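Local coordinates for protein cadherin-5 (PDB 3PPE) that joins endothelial cells by calcium-dependent, homophilic adhesion through its extracellular cadherin domains, and couples actin fibres to the cell junctions, at residues R10-S15 and S95-N100; P102-K107 and V126-A131. All blocks are in the same frame, centred on the assembly; numbering follows the deposited sequence.

Contact 1: residues R10-S15 and S95-N100; sequences REEIDS and SDINDN. With CA (calcium ion), chain E; CA (calcium ion), chain C; CA (calcium ion), chain D.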
# COMPACT_ATOMS: atom_id res chain seq x y z
N ARG A 10 -5.60 -3.80 -3.69
CA ARG A 10 -6.93 -4.33 -3.47
C ARG A 10 -7.87 -4.02 -4.62
O ARG A 10 -7.83 -2.92 -5.17
CB ARG A 10 -7.46 -3.74 -2.15
CG ARG A 10 -8.49 -4.61 -1.43
CD ARG A 10 -8.90 -4.04 -0.06
NE ARG A 10 -9.77 -2.86 -0.15
CZ ARG A 10 -9.44 -1.60 0.17
NH1 ARG A 10 -8.21 -1.30 0.60
NH2 ARG A 10 -10.34 -0.63 0.05
N GLU A 11 -8.72 -4.97 -5.01
CA GLU A 11 -9.72 -4.69 -6.04
C GLU A 11 -10.86 -3.88 -5.46
O GLU A 11 -11.06 -3.87 -4.24
CB GLU A 11 -10.28 -5.98 -6.65
CG GLU A 11 -11.01 -6.85 -5.62
CD GLU A 11 -11.92 -7.90 -6.23
OE1 GLU A 11 -12.43 -7.70 -7.36
OE2 GLU A 11 -12.13 -8.93 -5.57
N GLU A 12 -11.58 -3.20 -6.36
CA GLU A 12 -12.88 -2.54 -6.03
C GLU A 12 -12.76 -1.40 -4.99
O GLU A 12 -13.66 -1.17 -4.19
CB GLU A 12 -13.93 -3.58 -5.58
CG GLU A 12 -14.04 -4.83 -6.46
CD GLU A 12 -14.63 -4.59 -7.85
OE1 GLU A 12 -14.86 -5.60 -8.55
OE2 GLU A 12 -14.85 -3.45 -8.30
N ILE A 13 -11.63 -0.71 -5.01
CA ILE A 13 -11.38 0.40 -4.10
C ILE A 13 -12.27 1.60 -4.44
O ILE A 13 -12.28 2.07 -5.57
CB ILE A 13 -9.91 0.84 -4.12
CG1 ILE A 13 -9.01 -0.29 -3.61
CG2 ILE A 13 -9.71 2.10 -3.29
CD1 ILE A 13 -7.54 -0.06 -3.85
N ASP A 14 -13.00 2.08 -3.44
CA ASP A 14 -14.14 2.95 -3.69
C ASP A 14 -13.93 4.33 -3.07
O ASP A 14 -14.85 5.15 -3.02
CB ASP A 14 -15.43 2.33 -3.14
CG ASP A 14 -15.51 2.41 -1.63
OD1 ASP A 14 -14.64 3.05 -1.02
OD2 ASP A 14 -16.46 1.82 -1.06
N SER A 15 -12.71 4.58 -2.61
CA SER A 15 -12.26 5.94 -2.34
C SER A 15 -11.70 6.60 -3.60
O SER A 15 -11.54 5.95 -4.63
CB SER A 15 -11.20 5.95 -1.24
OG SER A 15 -10.13 5.07 -1.55
N SER A 95 -5.48 -7.95 -5.16
CA SER A 95 -5.87 -8.69 -3.95
C SER A 95 -7.39 -8.80 -3.91
O SER A 95 -8.08 -7.83 -4.10
CB SER A 95 -5.40 -7.96 -2.69
OG SER A 95 -4.01 -7.68 -2.79
N ASP A 96 -7.88 -10.01 -3.65
CA ASP A 96 -9.29 -10.34 -3.69
C ASP A 96 -10.10 -9.77 -2.53
O ASP A 96 -9.70 -9.91 -1.38
CB ASP A 96 -9.43 -11.88 -3.65
CG ASP A 96 -10.82 -12.36 -3.99
OD1 ASP A 96 -11.35 -13.24 -3.27
OD2 ASP A 96 -11.41 -11.88 -4.99
N ILE A 97 -11.26 -9.19 -2.81
CA ILE A 97 -12.24 -9.01 -1.77
C ILE A 97 -13.38 -10.01 -2.00
O ILE A 97 -13.58 -10.51 -3.12
CB ILE A 97 -12.78 -7.52 -1.66
CG1 ILE A 97 -13.66 -7.11 -2.84
CG2 ILE A 97 -11.58 -6.50 -1.39
CD1 ILE A 97 -14.60 -5.89 -2.53
N ASN A 98 -14.12 -10.30 -0.95
CA ASN A 98 -15.28 -11.16 -1.08
C ASN A 98 -16.47 -10.39 -1.67
O ASN A 98 -17.26 -9.80 -0.97
CB ASN A 98 -15.66 -11.82 0.26
CG ASN A 98 -16.60 -13.00 0.04
OD1 ASN A 98 -16.41 -13.76 -0.92
ND2 ASN A 98 -17.62 -13.12 0.85
N ASP A 99 -16.57 -10.37 -2.99
CA ASP A 99 -17.63 -9.61 -3.63
C ASP A 99 -18.52 -10.43 -4.58
O ASP A 99 -19.30 -9.87 -5.32
CB ASP A 99 -17.08 -8.33 -4.30
CG ASP A 99 -16.01 -8.60 -5.37
OD1 ASP A 99 -15.32 -9.65 -5.38
OD2 ASP A 99 -15.84 -7.68 -6.24
N ASN A 100 -18.37 -11.76 -4.54
CA ASN A 100 -19.20 -12.66 -5.30
C ASN A 100 -19.86 -13.71 -4.42
O ASN A 100 -19.24 -14.25 -3.47
CB ASN A 100 -18.42 -13.33 -6.46
CG ASN A 100 -17.91 -12.33 -7.49
OD1 ASN A 100 -16.83 -11.75 -7.31
ND2 ASN A 100 -18.68 -12.07 -8.53
CA CA E . -13.45 -10.86 -5.50
CA CA C . -14.60 -8.07 -8.18
CA CA D . -17.51 -15.29 -2.37
O HOH W 1 -16.81 -8.90 -8.90

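Contact 2: residues P102-K107 and V126-A131; sequences PIFVQK and VTAEDA. With CA (calcium ion), chain D.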
# COMPACT_ATOMS: atom_id res chain seq x y z
N PRO A 102 -21.85 -17.55 -4.30
CA PRO A 102 -21.90 -18.76 -5.16
C PRO A 102 -23.14 -18.76 -6.01
O PRO A 102 -24.25 -18.32 -5.55
CB PRO A 102 -21.92 -19.92 -4.14
CG PRO A 102 -21.41 -19.25 -2.82
CD PRO A 102 -21.99 -17.87 -2.87
N ILE A 103 -22.99 -19.20 -7.26
CA ILE A 103 -24.13 -19.28 -8.19
C ILE A 103 -24.22 -20.70 -8.72
O ILE A 103 -23.22 -21.28 -9.12
CB ILE A 103 -24.02 -18.25 -9.37
CG1 ILE A 103 -24.02 -16.80 -8.85
CG2 ILE A 103 -25.20 -18.38 -10.36
CD1 ILE A 103 -23.22 -15.91 -9.76
N PHE A 104 -25.42 -21.28 -8.71
CA PHE A 104 -25.55 -22.66 -9.18
C PHE A 104 -25.13 -22.81 -10.62
O PHE A 104 -25.17 -21.84 -11.37
CB PHE A 104 -26.94 -23.17 -8.90
CG PHE A 104 -27.12 -23.59 -7.47
CD1 PHE A 104 -27.68 -22.72 -6.55
CD2 PHE A 104 -26.65 -24.85 -7.05
CE1 PHE A 104 -27.84 -23.11 -5.19
CE2 PHE A 104 -26.78 -25.23 -5.70
CZ PHE A 104 -27.39 -24.34 -4.78
N VAL A 105 -24.75 -24.02 -11.02
CA VAL A 105 -24.32 -24.24 -12.40
C VAL A 105 -25.48 -24.54 -13.37
O VAL A 105 -25.29 -24.51 -14.57
CB VAL A 105 -23.19 -25.32 -12.54
CG1 VAL A 105 -21.94 -24.91 -11.76
CG2 VAL A 105 -23.69 -26.70 -12.11
N GLN A 106 -26.68 -24.80 -12.83
CA GLN A 106 -27.89 -25.09 -13.62
C GLN A 106 -29.03 -24.50 -12.81
O GLN A 106 -28.98 -24.51 -11.58
CB GLN A 106 -28.21 -26.61 -13.74
CG GLN A 106 -27.11 -27.45 -14.33
CD GLN A 106 -27.32 -28.93 -14.24
OE1 GLN A 106 -28.47 -29.44 -14.13
NE2 GLN A 106 -26.22 -29.64 -14.32
N LYS A 107 -30.05 -24.03 -13.50
CA LYS A 107 -31.31 -23.61 -12.89
C LYS A 107 -32.07 -24.76 -12.19
O LYS A 107 -32.61 -24.58 -11.10
CB LYS A 107 -32.20 -23.05 -13.98
CG LYS A 107 -33.44 -22.34 -13.44
CD LYS A 107 -33.09 -20.98 -12.79
CE LYS A 107 -34.33 -20.09 -12.76
NZ LYS A 107 -34.19 -18.95 -11.80
N VAL A 126 -25.60 -31.29 -6.23
CA VAL A 126 -25.76 -29.95 -6.83
C VAL A 126 -24.41 -29.22 -6.64
O VAL A 126 -23.61 -29.60 -5.77
CB VAL A 126 -26.99 -29.14 -6.25
CG1 VAL A 126 -28.31 -29.95 -6.44
CG2 VAL A 126 -26.84 -28.73 -4.75
N THR A 127 -24.17 -28.18 -7.43
CA THR A 127 -22.90 -27.44 -7.39
C THR A 127 -23.17 -25.98 -7.67
O THR A 127 -23.83 -25.66 -8.66
CB THR A 127 -21.92 -27.96 -8.49
OG1 THR A 127 -21.77 -29.36 -8.36
CG2 THR A 127 -20.49 -27.30 -8.40
N ALA A 128 -22.66 -25.11 -6.80
CA ALA A 128 -22.59 -23.68 -7.06
C ALA A 128 -21.12 -23.25 -7.07
O ALA A 128 -20.29 -23.83 -6.34
CB ALA A 128 -23.39 -22.90 -6.01
N GLU A 129 -20.78 -22.28 -7.92
CA GLU A 129 -19.39 -21.82 -8.05
C GLU A 129 -19.36 -20.37 -7.62
O GLU A 129 -20.28 -19.61 -7.86
CB GLU A 129 -18.86 -21.93 -9.49
CG GLU A 129 -19.01 -23.29 -10.14
CD GLU A 129 -18.69 -23.26 -11.63
OE1 GLU A 129 -19.13 -22.30 -12.35
OE2 GLU A 129 -17.99 -24.19 -12.09
N ASP A 130 -18.29 -20.02 -6.93
CA ASP A 130 -18.11 -18.68 -6.38
C ASP A 130 -16.89 -18.12 -7.09
O ASP A 130 -15.82 -18.72 -7.03
CB ASP A 130 -17.85 -18.79 -4.89
CG ASP A 130 -17.82 -17.45 -4.20
OD1 ASP A 130 -17.05 -16.52 -4.59
OD2 ASP A 130 -18.51 -17.34 -3.20
N ALA A 131 -17.06 -16.96 -7.72
CA ALA A 131 -16.05 -16.35 -8.58
C ALA A 131 -14.86 -15.71 -7.83
O ALA A 131 -13.87 -15.30 -8.45
CB ALA A 131 -16.71 -15.34 -9.49
CA CA D . -17.51 -15.29 -2.37

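Contact 1: residues R10-S15 and S95-N100
R10 lies beside S95 as a parallel bridge at the end of two strands, and the aliphatic part of its side chain packs on I97, CG to CG2 at 3.6 Å. E11 does most of the work. Its backbone N donates to S95 O at 3.1 Å, and the end of its side chain reaches 95-100. With CG between the backbone N and the carbonyl carbon (chi1 63°) and the chain extended beyond it, the carboxylate bridges two calcium ions: OE2 binds one at 2.3 Å and OE1 the other at 2.4 Å. OE2 also accepts I97 N at 2.9 Å through its anti lone pair, which fixes the rotation of the group. E12, also partnered by R60, bends at chi2 (-69°) and brings OE1 to the second ion. D99 bridges the same two ions, its carboxylate meeting that of E11 tip to tip with the planes 84° apart. D96 OD2, near R63, and I97 O also hold the first ion. Glutamate and aspartate suit these places as anionic oxygen ligands, whose mutual repulsion the calcium probably offsets. E64, D62, D132 and a water complete two of the three calcium sites at the junction between cadherin domains.

Contact 2: residues P102-K107 and V126-A131
F104 lays one face of its ring on A128, whose CB stands 4.0 Å from the ring centroid and 13° off the normal, a CH-pi contact. With CG anti to the carbonyl carbon (chi1 -79°), the ring of F104 is carried across to A128, and its CE2 edge reaches V126 CG2 at 3.6 Å. Alanine fits beneath the ring because the backbones are close: F104 CA and A128 CA, a non-hydrogen-bonded pair, are 3.8 Å apart. A smaller side chain, such as an alanine here, would probably open a gap between A128, V126 and the strands 175-184 and 194-202 that the ring also touches. Next to it, I103 N gives to E129 O at 2.8 Å, and E129 N returns a bond to I103 O. V105 N bonds T127 O. V105 CG1 rests against E129 CD at 3.6 Å, the side chains crossing at about a right angle. P102 CG lies 3.5 Å from D130 OD2, the proline ring flanking the carboxylate. D130 has CG anti to the backbone N (chi1 -173°), and both its oxygens grip a calcium ion. In this cadherin beta sandwich, the short edge strand 103-104 pairs with strand 122-129, whose end carries D130 into the interdomain calcium site.

Overall arrangement
Contact 1 is a surface contact in the first cadherin domain, made largely by loops; contact 2 is partly buried in the second and rests on antiparallel strand pairing. Their chemistry follows their places. At the domain junction acidic side chains gather round metal, whereas within the sandwich an aromatic ring and small apolar groups face inward and backbone bonds tie the edge. The two follow one another along the chain, with centres about 21 Å apart, yet share the third calcium ion: N98 and N100 of 95-100 bind it with D130 of 126-131, and D132, H139 and D184 complete the site. Calcium thus bridges the domains and rigidifies their connection.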